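Local coordinates for CLIP-associating protein (Drosophila melanogaster, PDB 4G3A) that tracks microtubule plus ends and stabilises dynamic microtubules, supporting mitotic spindle formation and the addition of tubulin to kinetochore microtubules, at residues P56-S61 / A89-H94. Residues are numbered along the deposited sequence; the frame is centred on the assembly and turned at random.
Sequences PWLTGS and ATVLPH
In the HEAT-repeat array of this TOG-like domain, the C-terminal end of helix 47-58, in HEAT 1, meets helix 88-98 of HEAT 2 through T59 and L58 on one side and H94 and V91 on the other. The methyl CG2 of T59 sits over the middle of one face of the H94 imidazole, a CH-pi contact with CG2 3.6 Å from the ring centroid and only 14° off its normal. Threonine suits this first residue beyond the helix: its methyl meets the ring while OG1, placed between backbone N and carbonyl carbon (chi1 71°), turns back to hydrogen-bond the carbonyl oxygen of M55. Histidine, partly exposed, offers a flat face to that methyl while its base packs on the CD2 branch of L58, CD2 lying 3.7 Å from H94 CB. Leucine and valine suit the buried side with apolar branches, L58 CD2 coming within 4.2 Å of V91 CG1. An alanine in place of H94 would keep CB beside L58 but would probably leave the T59 methyl without its aromatic partner. Farther along helix 88-98, R98 hydrogen-bonds the carbonyls of L58 and G60. Helix 63-80, also of HEAT 1, lies beside both, with S69 and L70 against L58 and F73 against V91.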
# COMPACT_ATOMS: atom_id res chain seq x y z
N PRO A 56 -10.70 -12.37 -9.08
CA PRO A 56 -12.01 -11.78 -9.38
C PRO A 56 -12.65 -11.07 -8.19
O PRO A 56 -13.41 -10.12 -8.37
CB PRO A 56 -12.86 -13.00 -9.79
CG PRO A 56 -11.86 -13.97 -10.31
CD PRO A 56 -10.63 -13.79 -9.47
N TRP A 57 -12.35 -11.52 -6.97
CA TRP A 57 -12.84 -10.86 -5.78
C TRP A 57 -12.16 -9.49 -5.65
O TRP A 57 -12.80 -8.46 -5.45
CB TRP A 57 -12.52 -11.70 -4.54
CG TRP A 57 -13.30 -12.99 -4.40
CD1 TRP A 57 -14.12 -13.56 -5.33
CD2 TRP A 57 -13.33 -13.84 -3.25
NE1 TRP A 57 -14.66 -14.73 -4.83
CE2 TRP A 57 -14.19 -14.92 -3.56
CE3 TRP A 57 -12.72 -13.81 -1.99
CZ2 TRP A 57 -14.45 -15.95 -2.65
CZ3 TRP A 57 -12.98 -14.83 -1.09
CH2 TRP A 57 -13.83 -15.89 -1.43
N LEU A 58 -10.84 -9.50 -5.77
CA LEU A 58 -10.07 -8.28 -5.61
C LEU A 58 -10.42 -7.27 -6.70
O LEU A 58 -10.66 -6.10 -6.41
CB LEU A 58 -8.58 -8.59 -5.67
CG LEU A 58 -7.64 -7.39 -5.62
CD1 LEU A 58 -7.79 -6.68 -4.29
CD2 LEU A 58 -6.21 -7.85 -5.84
N THR A 59 -10.48 -7.73 -7.95
CA THR A 59 -10.78 -6.86 -9.08
C THR A 59 -12.28 -6.69 -9.29
O THR A 59 -12.71 -6.17 -10.32
CB THR A 59 -10.16 -7.41 -10.38
OG1 THR A 59 -10.88 -8.59 -10.79
CG2 THR A 59 -8.69 -7.75 -10.17
N GLY A 60 -13.07 -7.10 -8.30
CA GLY A 60 -14.52 -7.16 -8.45
C GLY A 60 -15.27 -5.90 -8.09
O GLY A 60 -14.69 -4.90 -7.68
N SER A 61 -16.60 -5.95 -8.23
CA SER A 61 -17.47 -4.81 -8.00
C SER A 61 -18.08 -4.81 -6.60
O SER A 61 -18.65 -3.80 -6.17
CB SER A 61 -18.57 -4.77 -9.06
OG SER A 61 -19.77 -4.21 -8.55
N ALA A 89 3.58 -9.38 -8.78
CA ALA A 89 3.32 -8.71 -10.06
C ALA A 89 1.86 -8.84 -10.52
O ALA A 89 1.35 -7.98 -11.23
CB ALA A 89 4.25 -9.26 -11.13
N THR A 90 1.21 -9.92 -10.10
CA THR A 90 -0.18 -10.18 -10.48
C THR A 90 -1.13 -9.37 -9.62
O THR A 90 -2.09 -8.78 -10.10
CB THR A 90 -0.53 -11.68 -10.32
OG1 THR A 90 0.06 -12.43 -11.40
CG2 THR A 90 -2.04 -11.90 -10.33
N VAL A 91 -0.82 -9.33 -8.33
CA VAL A 91 -1.70 -8.72 -7.35
C VAL A 91 -1.53 -7.19 -7.24
O VAL A 91 -2.50 -6.45 -7.22
CB VAL A 91 -1.42 -9.34 -5.98
CG1 VAL A 91 -2.14 -8.59 -4.91
CG2 VAL A 91 -1.83 -10.82 -5.98
N LEU A 92 -0.28 -6.75 -7.19
CA LEU A 92 0.04 -5.34 -6.90
C LEU A 92 -0.76 -4.30 -7.69
O LEU A 92 -1.24 -3.33 -7.11
CB LEU A 92 1.54 -5.07 -7.04
CG LEU A 92 2.04 -3.84 -6.26
CD1 LEU A 92 1.75 -4.01 -4.76
CD2 LEU A 92 3.52 -3.59 -6.49
N PRO A 93 -0.89 -4.48 -9.02
CA PRO A 93 -1.58 -3.42 -9.76
C PRO A 93 -3.01 -3.18 -9.27
O PRO A 93 -3.48 -2.05 -9.34
CB PRO A 93 -1.59 -3.96 -11.20
CG PRO A 93 -0.39 -4.85 -11.26
CD PRO A 93 -0.31 -5.50 -9.92
N HIS A 94 -3.70 -4.20 -8.77
CA HIS A 94 -5.08 -4.02 -8.33
C HIS A 94 -5.19 -3.54 -6.88
O HIS A 94 -6.17 -2.89 -6.51
CB HIS A 94 -5.87 -5.31 -8.57
CG HIS A 94 -5.79 -5.78 -9.98
ND1 HIS A 94 -4.97 -6.82 -10.37
CD2 HIS A 94 -6.35 -5.30 -11.11
CE1 HIS A 94 -5.07 -6.99 -11.68
NE2 HIS A 94 -5.91 -6.07 -12.15